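Side-chain contacts in SusD superfamily protein (Bacteroides thetaiotaomicron VPI-5482, PDB 3HDX), which probably binds polysaccharide at the outer membrane of a gut bacterium, as a homologue of the starch-binding protein SusD: residues 204-207 and 208-212; 213-216 and 217-221; 246-249 and 250-253. All coordinates share one frame; numbering follows the deposited sequence. Where two conformers were deposited one is given.

Contact 1. Residues 204-207 and 208-212; sequences AHIC and AWQGN. With EDO (1,2-ethanediol), chain D.
C207 and N212 meet where helix 196-209 ends, and the carbonyl of C207 draws the chain closed around itself. N212 N donates to C207 O at 2.8 Å, while G211 N binds A208 O at 3.0 Å; with the positive phi of G211 (76°), this pair makes a Schellman motif. Glycine suits that position because, lacking a CB, it adopts such a phi at little cost. Q210 N still follows the helical pattern, giving its proton to I206 O at 3.0 Å, with a weak second bond to C207 O. The tight part is this buried last turn: CB of C207 lies 3.4 Å from N212 O, and its small side chain packs against E215 of the following helix. W209 is buried too; its CG anti to the backbone N (chi1 -171°), it offers one indole face to an ethanediol, probably from the crystallisation liquor, whose O1 stands 3.4 Å above the ring centre and donates to W209 O.

Toward solvent lie the exposed G211 and the partly exposed Q210. The latter runs alongside I206, its OE1 3.7 Å from the methyl CG2, so that the aliphatic branch flanks the amide while K160 satisfies the oxygen.

Helix 104-129 packs on H205, I206 and W209 through F123, helix 152-169 covers I206, and helix 430-441 lies against W209. N212 OD1 caps E215 N, starting helix 213-226.

Contact 2. Residues 213-216 and 217-221; sequences YAEA and ETYSA
E215 and Y219, one helical turn apart, are joined at their ends by a water. It donates to E215 OE1 at 2.6 Å and is hydrogen-bonded to Y219 OH at 2.6 Å, lying at the edge of the phenol in the ring plane. Both side chains set out beside their own backbone N, and E215 then runs extended (chi2 -177°), which carries its carboxylate as far out as the tyrosine hydroxyl. Lower down, Y219 CE2 rests 4.1 Å from E215 CB. A long acid and a phenol thus suit this partly exposed flank, each giving a greasy stem and a polar end.

On the buried flank a short hydroxyl suffices to reach the backbone. With OG anti to its carbonyl carbon (chi1 -63°) in the conformer described, S220 folds back on the preceding turn, and OG donates to A216 O at 2.8 Å. S220 N binds the same oxygen from the other face of its carbonyl plane, at 2.9 Å, so that there two donors grip it. E217 OE2 forms a salt bridge with R370 of helix 363-376.

Such i-to-i+4 spacing, with a serine returning its hydroxyl to the carbonyl one turn back, is characteristic of alpha-helix; here it belongs to helix 213-226 of a largely helical SusD-family protein.

Contact 3. Residues 246-249 and 250-253; sequences LFYS and NASV
Y248 and A251 are the ends of a type I beta turn with S249 and N250 at its corners. A251 N donates to Y248 O at 3.1 Å, the donor standing 55° out of the carbonyl plane. Beyond the turn the chain curls back until CA of L246 and CA of V253 are 5.9 Å apart.

With CG of Y248 anti to the backbone N (chi1 170°), its ring leans forward over the turn, and N250 N lies 3.8 Å above the ring plane, over its centre. CE2 of Y248 touches N250 CB at 3.8 Å, while in the conformer described the N250 amide stands steeply to the ring, 78° between planes, and turns OD1 to K192. Y248 CD2 meets A251 CB at 4.3 Å, a small methyl beside that margin of the ring. Replacing Y248 by an alanine is likely to strip the peptide N of N250 of its aromatic cover and the methyl of A251 of a neighbour. L246 CD1 packs on V253 CG2 at 4.0 Å, the side chains crossing at about a right angle.

R257 bonds to L246 O and S249 O, so a positive charge meets two carbonyls of the loop while apolar side chains meet each other.

How the contacts relate
From the N terminus, the three contacts come in series along the chain, none nested within or crossing another. Contact 1 finishes helix 196-209 and closes the short turn after it; contact 2 follows at once in helix 213-226, so they lie on two successive antiparallel helices, on either side of the turn joining them. Their centres are about 9 Å apart, and they touch, with C207 SG 3.5 Å from E215 OE1 and A204 O 3.6 Å from A216 CB. Contact 3 closes a tight turn within the loop between helix 237-241 and strand 259-261. Its centre is about 28 Å from those of the other two, and it lies across the chain's centre from contact 1, touching neither.

Contact 1. Residues 204-207 and 208-212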
loop_
_atom_site.group_PDB
_atom_site.type_symbol
_atom_site.label_atom_id
_atom_site.label_comp_id
_atom_site.label_asym_id
_atom_site.label_seq_id
_atom_site.Cartn_x
_atom_site.Cartn_y
_atom_site.Cartn_z
ATOM N N ALA A 204 -6.516 6.595 -8.231
ATOM C CA ALA A 204 -5.366 6.700 -9.130
ATOM C C ALA A 204 -4.722 5.330 -9.385
ATOM O O ALA A 204 -4.411 4.983 -10.513
ATOM C CB ALA A 204 -4.307 7.699 -8.576
ATOM N N HIS A 205 -4.517 4.593 -8.303
ATOM C CA HIS A 205 -3.919 3.265 -8.401
ATOM C C HIS A 205 -4.813 2.214 -9.054
ATOM O O HIS A 205 -4.298 1.322 -9.738
ATOM C CB HIS A 205 -3.315 2.830 -7.068
ATOM C CG HIS A 205 -1.949 3.386 -6.846
ATOM N ND1 HIS A 205 -0.880 2.991 -7.628
ATOM C CD2 HIS A 205 -1.459 4.265 -5.934
ATOM C CE1 HIS A 205 0.205 3.625 -7.214
ATOM N NE2 HIS A 205 -0.119 4.416 -6.201
ATOM N N ILE A 206 -6.124 2.230 -8.781
ATOM C CA ILE A 206 -7.031 1.311 -9.467
ATOM C C ILE A 206 -6.906 1.575 -10.971
ATOM O O ILE A 206 -6.729 0.646 -11.769
ATOM C CB ILE A 206 -8.509 1.516 -9.074
ATOM C CG1 ILE A 206 -8.752 1.060 -7.628
ATOM C CG2 ILE A 206 -9.435 0.753 -10.047
ATOM C CD1 ILE A 206 -10.085 1.571 -6.977
ATOM N N CYS A 207 -6.971 2.853 -11.342
ATOM C CA CYS A 207 -6.892 3.206 -12.765
ATOM C C CYS A 207 -5.580 2.762 -13.394
ATOM O O CYS A 207 -5.573 2.198 -14.485
ATOM C CB CYS A 207 -7.167 4.702 -12.983
ATOM S SG CYS A 207 -8.857 5.186 -12.539
ATOM N N ALA A 208 -4.460 3.013 -12.729
ATOM C CA ALA A 208 -3.183 2.575 -13.273
ATOM C C ALA A 208 -3.115 1.038 -13.425
ATOM O O ALA A 208 -2.607 0.538 -14.423
ATOM C CB ALA A 208 -2.001 3.058 -12.379
ATOM N N TRP A 209 -3.629 0.324 -12.422
ATOM C CA TRP A 209 -3.669 -1.167 -12.427
ATOM C C TRP A 209 -4.474 -1.719 -13.600
ATOM O O TRP A 209 -4.166 -2.790 -14.114
ATOM C CB TRP A 209 -4.186 -1.697 -11.099
ATOM C CG TRP A 209 -4.093 -3.181 -10.888
ATOM C CD1 TRP A 209 -5.123 -4.057 -10.759
ATOM C CD2 TRP A 209 -2.900 -3.925 -10.683
ATOM N NE1 TRP A 209 -4.637 -5.334 -10.528
ATOM C CE2 TRP A 209 -3.267 -5.263 -10.477
ATOM C CE3 TRP A 209 -1.540 -3.599 -10.726
ATOM C CZ2 TRP A 209 -2.332 -6.253 -10.230
ATOM C CZ3 TRP A 209 -0.597 -4.610 -10.471
ATOM C CH2 TRP A 209 -1.005 -5.918 -10.270
ATOM N N GLN A 210 -5.495 -0.949 -14.029
ATOM C CA GLN A 210 -6.343 -1.279 -15.178
ATOM C C GLN A 210 -5.820 -0.748 -16.505
ATOM O O GLN A 210 -6.448 -0.967 -17.541
ATOM C CB GLN A 210 -7.753 -0.708 -14.972
ATOM C CG GLN A 210 -8.461 -1.264 -13.808
ATOM C CD GLN A 210 -9.875 -0.714 -13.772
ATOM O OE1 GLN A 210 -10.084 0.508 -13.680
ATOM N NE2 GLN A 210 -10.840 -1.603 -13.937
ATOM N N GLY A 211 -4.701 -0.024 -16.484
ATOM C CA GLY A 211 -4.168 0.603 -17.692
ATOM C C GLY A 211 -4.897 1.851 -18.133
ATOM O O GLY A 211 -4.669 2.328 -19.250
ATOM N N ASN A 212 -5.753 2.391 -17.255
ATOM C CA ASN A 212 -6.518 3.614 -17.547
ATOM C C ASN A 212 -5.690 4.790 -17.078
ATOM O O ASN A 212 -5.961 5.409 -16.045
ATOM C CB ASN A 212 -7.885 3.601 -16.892
ATOM C CG ASN A 212 -8.750 4.841 -17.277
ATOM O OD1 ASN A 212 -8.293 5.822 -17.931
ATOM N ND2 ASN A 212 -10.007 4.781 -16.865
HETATM C C1 EDO D . -3.325 -6.802 -13.639
HETATM O O1 EDO D . -2.618 -5.566 -13.854
HETATM C C2 EDO D . -3.116 -7.669 -14.865
HETATM O O2 EDO D . -3.583 -6.969 -16.035
#

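Contact 2. Residues 213-216 and 217-221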
loop_
_atom_site.group_PDB
_atom_site.type_symbol
_atom_site.label_atom_id
_atom_site.label_comp_id
_atom_site.label_asym_id
_atom_site.label_seq_id
_atom_site.Cartn_x
_atom_site.Cartn_y
_atom_site.Cartn_z
ATOM N N TYR A 213 -4.658 5.092 -17.862
ATOM C CA TYR A 213 -3.735 6.142 -17.479
ATOM C C TYR A 213 -4.238 7.564 -17.620
ATOM O O TYR A 213 -3.740 8.417 -16.933
ATOM C CB TYR A 213 -2.376 5.910 -18.152
ATOM C CG TYR A 213 -1.607 4.747 -17.527
ATOM C CD1 TYR A 213 -1.044 4.881 -16.279
ATOM C CD2 TYR A 213 -1.405 3.543 -18.215
ATOM C CE1 TYR A 213 -0.298 3.870 -15.709
ATOM C CE2 TYR A 213 -0.645 2.510 -17.646
ATOM C CZ TYR A 213 -0.085 2.693 -16.385
ATOM O OH TYR A 213 0.703 1.724 -15.779
ATOM N N ALA A 214 -5.194 7.807 -18.507
ATOM C CA ALA A 214 -5.810 9.128 -18.586
ATOM C C ALA A 214 -6.415 9.509 -17.214
ATOM O O ALA A 214 -6.151 10.592 -16.692
ATOM C CB ALA A 214 -6.881 9.180 -19.704
ATOM N N GLU A 215 -7.174 8.591 -16.624
ATOM C CA GLU A 215 -7.778 8.819 -15.312
ATOM C C GLU A 215 -6.723 8.795 -14.199
ATOM O O GLU A 215 -6.751 9.647 -13.268
ATOM C CB GLU A 215 -8.930 7.860 -15.028
ATOM C CG GLU A 215 -10.114 8.103 -15.941
ATOM C CD GLU A 215 -11.338 7.186 -15.640
ATOM O OE1 GLU A 215 -11.393 6.466 -14.648
ATOM O OE2 GLU A 215 -12.261 7.131 -16.438
ATOM N N ALA A 216 -5.734 7.890 -14.306
ATOM C CA ALA A 216 -4.678 7.852 -13.301
ATOM C C ALA A 216 -3.925 9.195 -13.241
ATOM O O ALA A 216 -3.577 9.677 -12.167
ATOM C CB ALA A 216 -3.686 6.709 -13.555
ATOM N N GLU A 217 -3.673 9.781 -14.402
ATOM C CA GLU A 217 -2.950 11.056 -14.476
ATOM C C GLU A 217 -3.784 12.167 -13.814
ATOM O O GLU A 217 -3.253 12.944 -13.002
ATOM C CB GLU A 217 -2.607 11.373 -15.944
ATOM C CG GLU A 217 -1.516 12.418 -16.152
ATOM C CD GLU A 217 -1.930 13.831 -15.876
ATOM O OE1 GLU A 217 -3.130 14.156 -16.094
ATOM O OE2 GLU A 217 -1.013 14.621 -15.441
ATOM N N THR A 218 -5.084 12.213 -14.135
ATOM C CA THR A 218 -5.961 13.255 -13.572
ATOM C C THR A 218 -6.061 13.163 -12.049
ATOM O O THR A 218 -5.972 14.166 -11.329
ATOM C CB THR A 218 -7.369 13.130 -14.184
ATOM O OG1 THR A 218 -7.266 13.354 -15.597
ATOM C CG2 THR A 218 -8.298 14.164 -13.548
ATOM N N TYR A 219 -6.238 11.959 -11.551
ATOM C CA TYR A 219 -6.330 11.773 -10.115
ATOM C C TYR A 219 -5.015 12.033 -9.395
ATOM O O TYR A 219 -5.005 12.644 -8.327
ATOM C CB TYR A 219 -6.866 10.373 -9.757
ATOM C CG TYR A 219 -8.293 10.114 -10.204
ATOM C CD1 TYR A 219 -9.304 11.056 -9.984
ATOM C CD2 TYR A 219 -8.647 8.903 -10.797
ATOM C CE1 TYR A 219 -10.617 10.796 -10.387
ATOM C CE2 TYR A 219 -9.945 8.639 -11.170
ATOM C CZ TYR A 219 -10.923 9.594 -10.978
ATOM O OH TYR A 219 -12.243 9.329 -11.328
ATOM N N SER A 220 -3.895 11.577 -9.961
ATOM C CA SER A 220 -2.579 11.841 -9.362
ATOM C C SER A 220 -2.332 13.356 -9.327
ATOM O O SER A 220 -1.835 13.909 -8.332
ATOM C CB SER A 220 -1.471 11.131 -10.157
ATOM O OG SER A 220 -1.616 9.723 -10.138
ATOM N N ALA A 221 -2.679 14.033 -10.426
ATOM C CA ALA A 221 -2.556 15.504 -10.512
ATOM C C ALA A 221 -3.377 16.182 -9.419
ATOM O O ALA A 221 -2.910 17.070 -8.725
ATOM C CB ALA A 221 -2.972 16.008 -11.912
HETATM O O HOH W 1 -12.608 6.955 -12.439
#

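Contact 3. Residues 246-249 and 250-253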
loop_
_atom_site.group_PDB
_atom_site.type_symbol
_atom_site.label_atom_id
_atom_site.label_comp_id
_atom_site.label_asym_id
_atom_site.label_seq_id
_atom_site.Cartn_x
_atom_site.Cartn_y
_atom_site.Cartn_z
ATOM N N LEU A 246 8.579 9.310 9.160
ATOM C CA LEU A 246 7.321 8.975 8.472
ATOM C C LEU A 246 6.619 7.701 8.936
ATOM O O LEU A 246 5.401 7.658 8.966
ATOM C CB LEU A 246 7.549 8.912 6.959
ATOM C CG LEU A 246 6.301 8.870 6.084
ATOM C CD1 LEU A 246 5.541 10.211 6.143
ATOM C CD2 LEU A 246 6.615 8.459 4.631
ATOM N N PHE A 247 7.395 6.672 9.289
ATOM C CA PHE A 247 6.840 5.394 9.692
ATOM C C PHE A 247 6.397 5.364 11.160
ATOM O O PHE A 247 5.789 4.381 11.588
ATOM C CB PHE A 247 7.798 4.265 9.326
ATOM C CG PHE A 247 7.986 4.139 7.847
ATOM C CD1 PHE A 247 7.020 3.530 7.063
ATOM C CD2 PHE A 247 9.078 4.709 7.217
ATOM C CE1 PHE A 247 7.173 3.444 5.674
ATOM C CE2 PHE A 247 9.235 4.652 5.832
ATOM C CZ PHE A 247 8.269 4.030 5.062
ATOM N N TYR A 248 6.730 6.407 11.923
ATOM C CA TYR A 248 6.328 6.527 13.332
ATOM C C TYR A 248 4.931 7.181 13.369
ATOM O O TYR A 248 4.742 8.243 12.761
ATOM C CB TYR A 248 7.395 7.362 14.087
ATOM C CG TYR A 248 7.006 7.765 15.480
ATOM C CD1 TYR A 248 6.768 6.805 16.448
ATOM C CD2 TYR A 248 6.920 9.122 15.836
ATOM C CE1 TYR A 248 6.388 7.177 17.731
ATOM C CE2 TYR A 248 6.591 9.490 17.124
ATOM C CZ TYR A 248 6.321 8.537 18.052
ATOM O OH TYR A 248 5.968 8.950 19.334
ATOM N N SER A 249 3.992 6.540 14.094
ATOM C CA SER A 249 2.591 6.988 14.165
ATOM C C SER A 249 2.423 8.470 14.448
ATOM O O SER A 249 1.676 9.168 13.748
ATOM C CB SER A 249 1.809 6.176 15.211
ATOM O OG SER A 249 2.466 6.224 16.468
ATOM N N ASN A 250 3.136 8.969 15.480
ATOM C CA ASN A 250 3.002 10.360 15.909
ATOM C C ASN A 250 4.058 11.330 15.341
ATOM O O ASN A 250 4.330 12.370 15.928
ATOM C CB ASN A 250 2.926 10.382 17.449
ATOM C CG ASN A 250 1.648 9.706 17.990
ATOM O OD1 ASN A 250 0.615 9.638 17.307
ATOM N ND2 ASN A 250 1.710 9.241 19.225
ATOM N N ALA A 251 4.624 11.002 14.170
ATOM C CA ALA A 251 5.646 11.829 13.517
ATOM C C ALA A 251 5.155 13.227 13.237
ATOM O O ALA A 251 3.984 13.429 12.914
ATOM C CB ALA A 251 6.052 11.219 12.169
ATOM N N SER A 252 6.059 14.193 13.332
ATOM C CA SER A 252 5.755 15.554 12.891
ATOM C C SER A 252 5.316 15.563 11.418
ATOM O O SER A 252 4.478 16.359 11.064
ATOM C CB SER A 252 6.950 16.523 13.061
ATOM O OG SER A 252 8.102 16.029 12.415
ATOM N N VAL A 253 5.872 14.651 10.610
ATOM C CA VAL A 253 5.539 14.510 9.196
ATOM C C VAL A 253 4.388 13.540 8.910
ATOM O O VAL A 253 4.194 13.154 7.752
ATOM C CB VAL A 253 6.810 14.108 8.352
ATOM C CG1 VAL A 253 7.879 15.211 8.470
ATOM C CG2 VAL A 253 7.349 12.686 8.764
#